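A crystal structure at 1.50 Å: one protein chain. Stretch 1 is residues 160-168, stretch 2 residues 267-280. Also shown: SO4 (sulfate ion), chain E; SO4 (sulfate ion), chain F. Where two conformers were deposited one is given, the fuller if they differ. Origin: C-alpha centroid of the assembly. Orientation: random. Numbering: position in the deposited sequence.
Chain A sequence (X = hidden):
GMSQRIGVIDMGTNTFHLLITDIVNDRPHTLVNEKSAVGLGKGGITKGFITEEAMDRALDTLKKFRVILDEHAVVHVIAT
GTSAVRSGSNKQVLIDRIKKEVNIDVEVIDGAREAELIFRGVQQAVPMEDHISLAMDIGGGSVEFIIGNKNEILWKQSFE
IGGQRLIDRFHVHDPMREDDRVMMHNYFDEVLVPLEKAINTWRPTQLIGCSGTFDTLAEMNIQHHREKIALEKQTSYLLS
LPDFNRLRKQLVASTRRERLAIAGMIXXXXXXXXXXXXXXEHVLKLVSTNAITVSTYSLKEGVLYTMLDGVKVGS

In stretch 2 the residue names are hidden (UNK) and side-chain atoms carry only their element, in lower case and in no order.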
# COMPACT_ATOMS: atom_id res chain seq x y z
N GLU A 160 7.22 10.61 0.63
CA GLU A 160 6.56 10.61 1.97
C GLU A 160 5.30 11.50 1.91
O GLU A 160 5.21 12.59 2.51
CB GLU A 160 7.58 11.01 3.06
CG GLU A 160 8.68 9.93 3.25
CD GLU A 160 8.18 8.51 3.76
OE1 GLU A 160 7.14 8.41 4.45
OE2 GLU A 160 8.86 7.49 3.50
N ILE A 161 4.33 11.00 1.15
CA ILE A 161 3.05 11.69 0.89
C ILE A 161 1.87 10.74 1.08
O ILE A 161 0.79 10.89 0.49
CB ILE A 161 3.05 12.32 -0.54
CG1 ILE A 161 3.13 11.25 -1.61
CG2 ILE A 161 4.17 13.38 -0.66
CD1 ILE A 161 3.02 11.81 -3.08
N GLY A 162 2.04 9.71 1.93
CA GLY A 162 0.96 8.82 2.25
C GLY A 162 -0.21 9.56 2.91
O GLY A 162 -0.07 10.66 3.40
N GLY A 163 -1.37 8.93 2.89
CA GLY A 163 -2.60 9.65 3.23
C GLY A 163 -2.67 10.17 4.64
O GLY A 163 -3.27 11.20 4.86
N GLN A 164 -2.12 9.43 5.60
CA GLN A 164 -2.12 9.93 6.99
C GLN A 164 -1.31 11.22 7.09
O GLN A 164 -1.71 12.16 7.79
CB GLN A 164 -1.57 8.86 7.95
CG GLN A 164 -1.55 9.27 9.44
CD GLN A 164 -2.94 9.30 10.02
OE1 GLN A 164 -3.52 8.24 10.24
NE2 GLN A 164 -3.51 10.49 10.20
N ARG A 165 -0.18 11.27 6.39
CA ARG A 165 0.61 12.51 6.37
C ARG A 165 -0.16 13.64 5.74
O ARG A 165 -0.14 14.74 6.26
CB ARG A 165 1.93 12.32 5.61
CG ARG A 165 2.87 11.31 6.22
CD ARG A 165 4.19 11.34 5.39
NE ARG A 165 5.14 10.35 5.84
CZ ARG A 165 6.10 10.57 6.74
NH1 ARG A 165 6.21 11.75 7.34
NH2 ARG A 165 6.94 9.61 7.05
N LEU A 166 -0.83 13.39 4.62
CA LEU A 166 -1.55 14.43 3.90
C LEU A 166 -2.66 15.02 4.75
O LEU A 166 -2.75 16.26 4.85
CB LEU A 166 -2.13 13.91 2.60
CG LEU A 166 -1.11 13.46 1.55
CD1 LEU A 166 -1.84 12.96 0.31
CD2 LEU A 166 -0.06 14.54 1.22
N ILE A 167 -3.48 14.19 5.42
CA ILE A 167 -4.60 14.71 6.18
C ILE A 167 -4.15 15.36 7.50
O ILE A 167 -4.90 16.14 8.10
CB ILE A 167 -5.72 13.68 6.44
CG1 ILE A 167 -5.26 12.53 7.33
CG2 ILE A 167 -6.28 13.16 5.09
CD1 ILE A 167 -6.30 11.52 7.59
N ASP A 168 -2.95 15.04 7.98
CA ASP A 168 -2.44 15.67 9.19
C ASP A 168 -1.72 16.95 8.92
O ASP A 168 -1.72 17.85 9.77
CB ASP A 168 -1.48 14.71 9.93
CG ASP A 168 -2.21 13.58 10.61
OD1 ASP A 168 -3.46 13.54 10.62
OD2 ASP A 168 -1.49 12.74 11.19
N UNK A 267 -11.78 2.43 9.09
CA UNK A 267 -11.73 3.83 9.56
C UNK A 267 -10.52 4.63 9.04
O UNK A 267 -10.68 5.74 8.53
o UNK A 267 -9.77 5.71 12.03
o UNK A 267 -11.10 7.47 12.13
c UNK A 267 -10.90 6.23 11.93
c UNK A 267 -12.10 5.33 11.60
c UNK A 267 -11.74 3.91 11.08
N UNK A 268 -9.32 4.08 9.14
CA UNK A 268 -8.15 4.87 8.73
C UNK A 268 -8.14 5.13 7.23
O UNK A 268 -7.71 6.19 6.77
c UNK A 268 -6.85 4.18 9.18
c UNK A 268 -6.62 4.21 10.70
c UNK A 268 -6.34 5.62 11.24
c UNK A 268 -5.46 3.26 11.05
N UNK A 269 -8.64 4.17 6.47
CA UNK A 269 -8.78 4.38 5.02
C UNK A 269 -9.90 5.39 4.71
O UNK A 269 -9.69 6.27 3.88
c UNK A 269 -8.99 1.81 2.15
n UNK A 269 -7.24 -1.06 3.54
c UNK A 269 -8.98 3.08 4.31
n UNK A 269 -9.29 -1.04 2.52
n UNK A 269 -8.04 0.91 2.76
c UNK A 269 -8.81 3.18 2.77
c UNK A 269 -8.20 -0.39 2.94
N UNK A 270 -11.03 5.31 5.38
CA UNK A 270 -12.07 6.34 5.23
C UNK A 270 -11.50 7.73 5.45
O UNK A 270 -11.86 8.67 4.73
c UNK A 270 -13.23 6.09 6.18
N UNK A 271 -10.61 7.87 6.42
CA UNK A 271 -10.04 9.18 6.71
C UNK A 271 -9.19 9.75 5.57
O UNK A 271 -9.23 10.97 5.34
c UNK A 271 -9.18 9.14 7.95
c UNK A 271 -9.97 8.86 9.21
o UNK A 271 -11.19 9.07 9.22
o UNK A 271 -9.30 8.41 10.19
N UNK A 272 -8.44 8.90 4.88
CA UNK A 272 -7.49 9.39 3.87
C UNK A 272 -7.89 9.15 2.41
O UNK A 272 -7.22 9.66 1.50
se UNK A 272 -4.30 6.70 3.86
c UNK A 272 -6.14 7.26 3.98
c UNK A 272 -6.13 8.74 4.10
c UNK A 272 -4.18 6.53 1.90
N UNK A 273 -8.97 8.40 2.16
CA UNK A 273 -9.28 7.96 0.80
C UNK A 273 -9.56 9.09 -0.18
O UNK A 273 -9.29 8.93 -1.36
c UNK A 273 -10.37 6.86 0.80
c UNK A 273 -11.74 7.44 1.07
c UNK A 273 -10.33 6.06 -0.51
N UNK A 274 -10.09 10.21 0.32
CA UNK A 274 -10.36 11.33 -0.60
C UNK A 274 -9.04 11.99 -1.11
O UNK A 274 -8.86 12.23 -2.32
c UNK A 274 -11.28 12.36 0.01
c UNK A 274 -12.59 11.68 0.54
c UNK A 274 -11.62 13.44 -1.08
N UNK A 275 -8.08 12.24 -0.22
CA UNK A 275 -6.79 12.73 -0.70
C UNK A 275 -6.07 11.71 -1.57
O UNK A 275 -5.40 12.07 -2.54
c UNK A 275 -5.89 13.26 0.47
c UNK A 275 -5.58 12.20 1.52
c UNK A 275 -6.56 14.49 1.12
N UNK A 276 -6.25 10.42 -1.27
CA UNK A 276 -5.70 9.39 -2.10
C UNK A 276 -6.28 9.43 -3.51
O UNK A 276 -5.52 9.33 -4.50
c UNK A 276 -5.91 8.00 -1.43
N UNK A 277 -7.61 9.55 -3.63
CA UNK A 277 -8.23 9.62 -4.98
C UNK A 277 -7.80 10.88 -5.73
O UNK A 277 -7.67 10.85 -6.95
c UNK A 277 -11.36 7.55 -5.82
c UNK A 277 -9.79 9.39 -5.00
c UNK A 277 -10.49 10.61 -5.52
c UNK A 277 -10.13 8.27 -6.03
N UNK A 278 -7.57 11.99 -5.03
CA UNK A 278 -7.03 13.20 -5.66
C UNK A 278 -5.64 12.92 -6.22
O UNK A 278 -5.31 13.39 -7.29
c UNK A 278 -6.95 14.35 -4.67
s UNK A 278 -8.60 15.01 -4.30
N UNK A 279 -4.81 12.21 -5.48
CA UNK A 279 -3.46 11.84 -5.98
C UNK A 279 -3.55 10.95 -7.20
O UNK A 279 -2.81 11.14 -8.16
c UNK A 279 -2.63 11.15 -4.88
c UNK A 279 -0.55 10.04 -4.06
c UNK A 279 -1.23 10.71 -5.25
c UNK A 279 -0.43 11.91 -5.77
N UNK A 280 -4.46 9.99 -7.19
CA UNK A 280 -4.62 9.10 -8.35
C UNK A 280 -5.05 9.92 -9.59
O UNK A 280 -4.48 9.74 -10.68
c UNK A 280 -5.65 7.97 -8.08
c UNK A 280 -5.82 7.10 -9.36
c UNK A 280 -6.33 6.13 -6.39
c UNK A 280 -5.20 7.09 -6.93
S SO4 E . -4.73 1.49 4.38
O1 SO4 E . -5.46 2.45 5.27
O2 SO4 E . -3.32 1.74 4.20
O3 SO4 E . -5.32 1.64 3.01
O4 SO4 E . -4.89 0.10 4.81
S SO4 F . -6.83 -4.57 2.11
O1 SO4 F . -7.72 -3.97 3.11
O2 SO4 F . -5.49 -4.05 2.31
O3 SO4 F . -7.33 -4.21 0.79
O4 SO4 F . -6.82 -6.03 2.27
O HOH W 1 -5.04 7.52 7.41

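Position 267 has three side-chain carbons, the third carrying two oxygens, and nothing of stretch 1 within reach: Glu 267. Position 268 carries four carbons forked at the second, a terminal one 4.0 Å from Gln 164 OE1, which makes it Leu 268, with CD2 the touching atom. A water adds a second link here, donating to Leu 268 O at 3.1 Å and weakly to Gln 164 OE1 at 3.3 Å.

At 269, three carbons, a nitrogen and a carbon bearing two more nitrogens define Arg 269. It faces two sulfates rather than stretch 1: NE donates to O3 of the chain E sulfate at 2.8 Å, and NH2 to O1 of the chain F sulfate at 3.0 Å. Position 270 has a single carbon, hence Ala 270, out of reach.

Position 271 has two carbons, the second carrying two oxygens; its CB is 3.8 Å from Ile 167 CD1, and its backbone O is 3.7 Å from Ile 167 CG2. This is Asp 271. At 272 an unbranched chain of two carbons, selenium and a terminal carbon places the selenium 3.5 Å from Gly 163 CA and 3.9 Å from Gln 164 N; it is selenomethionine, Met 272. An ideal CB on Gly 163 would fall 2.3 Å from Met 272 SE, a clash.

Positions 273 and 274 each show one carbon carrying two others, so they are Val 273, directed away from stretch 1, and Val 274, directed sideways; neither makes contact. The same pattern recurs at 275, but here the side chain points toward stretch 1, one outer carbon lying 3.8 Å from Ile 167 CG2 and 4.0 Å from Leu 166 CB: Val 275, through its CG2.

One carbon at 276 gives Ala 276; its CB comes no nearer to stretch 1 than 5.9 Å, from Gly 163 CA, too far for a contact. Four carbons forked at the first, one arm two carbons long, make 277 Ile 277, and a carbon followed by sulfur makes 278 Cys 278; both are out of reach. Position 279, four carbons forked at the second, has a terminal carbon 4.1 Å from Ile 161 CD1: Leu 279, by its CD2. Position 280 repeats the fork at the first carbon with one longer arm: Ile 280, beyond contact.

The helices cross at 83°, their axes approaching to 8.6 Å; the two stretches together bury 420 Å², both sides summed. No direct hydrogen bond joins them, so the contact rests chiefly on packing. Gly 163 lets the backbones draw close, its CA 4.9 Å from Met 272 CA, while Ile 167 packs over Asp 271, Met 272 and Val 275.

Stretch 2, residues 267-280: ELRADMVVVAICLI
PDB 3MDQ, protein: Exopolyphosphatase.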